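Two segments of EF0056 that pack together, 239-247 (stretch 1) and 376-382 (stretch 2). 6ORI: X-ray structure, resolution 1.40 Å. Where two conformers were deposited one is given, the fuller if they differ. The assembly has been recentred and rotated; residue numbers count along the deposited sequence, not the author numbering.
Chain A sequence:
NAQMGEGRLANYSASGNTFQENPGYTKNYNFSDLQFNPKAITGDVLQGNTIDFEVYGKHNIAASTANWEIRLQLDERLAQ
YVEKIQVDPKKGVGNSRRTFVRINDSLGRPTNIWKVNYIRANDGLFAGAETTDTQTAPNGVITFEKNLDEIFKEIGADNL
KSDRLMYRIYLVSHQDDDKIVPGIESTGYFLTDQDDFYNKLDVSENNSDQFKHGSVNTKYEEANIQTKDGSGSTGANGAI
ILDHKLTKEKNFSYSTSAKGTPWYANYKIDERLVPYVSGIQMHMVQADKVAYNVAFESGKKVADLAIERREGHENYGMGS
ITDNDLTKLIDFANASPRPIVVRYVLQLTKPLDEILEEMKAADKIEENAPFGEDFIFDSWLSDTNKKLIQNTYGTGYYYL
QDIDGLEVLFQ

Stretch 1, residues 239-247: AIILDHKLT
Stretch 2 376-382: IFDSWLS

The apolar centre of this contact is the buried ring of Phe377 (chi1 -53°, chi2 88°), which Leu242 covers on one face. Leu242, in the m,t rotamer, lays CD2 over that face: CD2 is 3.6 Å from Phe377 CG and 4.0 Å from the ring centroid, 28° off the normal, a CH-pi contact in which a methyl meets the pi cloud. Farther out on the ring, Ile240 (m,t) brings CG2 to 4.2 Å from Phe377 CZ, a looser dispersion contact approaching obliquely.

These side chains project from two extended strands, 239-247 and 376-382, with phi between -90° and -163° and psi between 105° and 162°. Their N-to-C directions diverge by 44° (signed crossing -44°), and the axes come no closer than 7.8 Å. Register is set by Leu242 CA to Phe377 CA at 7.8 Å and His244 CA to Ser379 CA at 6.3 Å. No hydrogen bond crosses directly between the strands, so the direct contact, burying 383 Å² in all, rests on van der Waals packing, including His244 CE1 against Trp380 N at 3.5 Å. Strand alternation points the CB atoms of Ile240, Leu242, His244 and Leu246 toward stretch 2, whereas that of Asp243 points away; Phe377 and Ser379 answer from stretch 2, with Asp378 and Trp380 directed away.

Toward the C-terminal ends, Leu246 and Leu381, both m,t, meet CD1 to CD1 at 3.5 Å. The CB of Leu381 points sideways, but its side-chain end comes nearer.

Between the two apolar groups the contact turns polar at His244 and Ser379. His244 (chi1 179°, chi2 -154°) receives Ser379 CB over one ring face, 3.5 Å from the centroid and 18° off the normal. Ser379 (chi1 -58°) turns OG back to Asp378 O in a weak 2.8 Å hydrogen bond. A water marks the polar margin: 2.9 Å from His244 ND1, its oxygen donates a weak 3.4 Å hydrogen bond to Trp380 O, bridging the strands.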

# COMPACT_ATOMS: atom_id res chain seq x y z
N ALA A 239 15.30 -10.68 2.49
CA ALA A 239 13.92 -11.08 2.28
C ALA A 239 13.14 -9.98 1.62
O ALA A 239 13.46 -8.80 1.77
CB ALA A 239 13.30 -11.42 3.60
N ILE A 240 12.12 -10.35 0.87
CA ILE A 240 11.13 -9.39 0.46
C ILE A 240 10.00 -9.41 1.47
O ILE A 240 9.45 -10.48 1.77
CB ILE A 240 10.60 -9.65 -0.95
CG1 ILE A 240 11.74 -9.54 -1.97
CG2 ILE A 240 9.46 -8.67 -1.28
CD1 ILE A 240 11.39 -10.09 -3.34
N ILE A 241 9.71 -8.25 2.04
CA ILE A 241 8.68 -8.08 3.05
C ILE A 241 7.43 -7.54 2.41
O ILE A 241 7.48 -6.55 1.68
CB ILE A 241 9.09 -7.07 4.14
CG1 ILE A 241 10.53 -7.30 4.62
CG2 ILE A 241 8.13 -7.11 5.32
CD1 ILE A 241 10.81 -8.67 5.13
N LEU A 242 6.31 -8.19 2.65
CA LEU A 242 4.99 -7.74 2.21
C LEU A 242 4.26 -7.25 3.43
O LEU A 242 4.03 -8.01 4.38
CB LEU A 242 4.16 -8.85 1.59
CG LEU A 242 4.80 -9.70 0.51
CD1 LEU A 242 3.80 -10.73 -0.03
CD2 LEU A 242 5.30 -8.80 -0.59
N ASP A 243 3.89 -5.98 3.43
CA ASP A 243 3.06 -5.42 4.47
C ASP A 243 1.66 -5.22 3.91
O ASP A 243 1.44 -4.35 3.05
CB ASP A 243 3.65 -4.12 5.01
CG ASP A 243 4.81 -4.36 5.97
OD1 ASP A 243 5.04 -5.52 6.35
OD2 ASP A 243 5.48 -3.39 6.37
N HIS A 244 0.76 -6.10 4.32
CA HIS A 244 -0.64 -6.04 3.91
C HIS A 244 -1.36 -5.18 4.93
O HIS A 244 -1.51 -5.57 6.09
CB HIS A 244 -1.21 -7.45 3.86
CG HIS A 244 -2.66 -7.51 3.48
ND1 HIS A 244 -3.48 -8.56 3.86
CD2 HIS A 244 -3.42 -6.70 2.71
CE1 HIS A 244 -4.68 -8.36 3.37
NE2 HIS A 244 -4.68 -7.23 2.68
N LYS A 245 -1.77 -3.99 4.51
CA LYS A 245 -2.38 -3.04 5.43
C LYS A 245 -3.86 -2.86 5.13
O LYS A 245 -4.25 -2.67 3.98
CB LYS A 245 -1.64 -1.70 5.38
CG LYS A 245 -2.11 -0.72 6.45
CD LYS A 245 -1.25 0.56 6.49
CE LYS A 245 -1.63 1.44 7.67
NZ LYS A 245 -0.78 2.65 7.71
N LEU A 246 -4.67 -2.96 6.17
CA LEU A 246 -6.12 -2.86 6.09
C LEU A 246 -6.58 -1.60 6.78
O LEU A 246 -6.28 -1.37 7.96
CB LEU A 246 -6.79 -4.08 6.73
CG LEU A 246 -6.38 -5.41 6.11
CD1 LEU A 246 -7.00 -6.53 6.89
CD2 LEU A 246 -6.79 -5.49 4.69
N THR A 247 -7.27 -0.76 6.02
CA THR A 247 -7.86 0.49 6.49
C THR A 247 -9.31 0.18 6.84
O THR A 247 -10.07 -0.27 5.96
CB THR A 247 -7.79 1.50 5.35
OG1 THR A 247 -6.42 1.71 4.97
CG2 THR A 247 -8.49 2.81 5.70
N ILE A 376 4.95 -8.88 -8.94
CA ILE A 376 3.62 -8.56 -8.40
C ILE A 376 3.31 -9.45 -7.20
O ILE A 376 3.58 -10.64 -7.21
CB ILE A 376 2.53 -8.76 -9.47
CG1 ILE A 376 2.80 -7.86 -10.68
CG2 ILE A 376 1.15 -8.47 -8.90
CD1 ILE A 376 2.85 -6.38 -10.40
N PHE A 377 2.73 -8.84 -6.17
CA PHE A 377 2.33 -9.51 -4.94
C PHE A 377 0.91 -9.12 -4.56
O PHE A 377 0.51 -7.97 -4.69
CB PHE A 377 3.27 -9.13 -3.79
CG PHE A 377 4.71 -9.36 -4.10
CD1 PHE A 377 5.46 -8.39 -4.71
CD2 PHE A 377 5.31 -10.57 -3.82
CE1 PHE A 377 6.77 -8.61 -5.01
CE2 PHE A 377 6.63 -10.78 -4.13
CZ PHE A 377 7.36 -9.80 -4.72
N ASP A 378 0.14 -10.05 -4.03
CA ASP A 378 -1.24 -9.76 -3.62
C ASP A 378 -1.48 -10.30 -2.22
O ASP A 378 -0.82 -11.25 -1.80
CB ASP A 378 -2.23 -10.43 -4.58
CG ASP A 378 -1.89 -10.18 -6.04
OD1 ASP A 378 -2.36 -9.16 -6.58
OD2 ASP A 378 -1.13 -10.97 -6.63
N SER A 379 -2.43 -9.71 -1.52
CA SER A 379 -2.83 -10.20 -0.21
C SER A 379 -4.28 -9.84 0.02
O SER A 379 -4.75 -8.80 -0.45
CB SER A 379 -1.97 -9.61 0.89
OG SER A 379 -0.61 -9.90 0.67
N TRP A 380 -5.00 -10.68 0.75
CA TRP A 380 -6.40 -10.41 1.04
C TRP A 380 -6.85 -11.27 2.20
O TRP A 380 -6.20 -12.28 2.51
CB TRP A 380 -7.31 -10.63 -0.19
CG TRP A 380 -7.40 -12.06 -0.69
CD1 TRP A 380 -8.41 -12.96 -0.47
CD2 TRP A 380 -6.44 -12.75 -1.52
NE1 TRP A 380 -8.13 -14.16 -1.10
CE2 TRP A 380 -6.93 -14.05 -1.74
CE3 TRP A 380 -5.21 -12.39 -2.07
CZ2 TRP A 380 -6.23 -14.99 -2.51
CZ3 TRP A 380 -4.52 -13.32 -2.81
CH2 TRP A 380 -5.03 -14.60 -3.02
N LEU A 381 -7.96 -10.89 2.83
CA LEU A 381 -8.61 -11.78 3.79
C LEU A 381 -9.78 -12.45 3.11
O LEU A 381 -10.45 -11.82 2.26
CB LEU A 381 -9.09 -11.00 5.02
CG LEU A 381 -8.02 -10.22 5.79
CD1 LEU A 381 -8.62 -9.64 7.05
CD2 LEU A 381 -6.81 -11.05 6.13
N SER A 382 -10.06 -13.69 3.48
CA SER A 382 -11.22 -14.40 2.97
C SER A 382 -11.95 -15.04 4.12
O SER A 382 -11.37 -15.25 5.21
CB SER A 382 -10.84 -15.44 1.93
OG SER A 382 -9.98 -16.40 2.50
O HOH W 1 -3.30 -11.41 4.15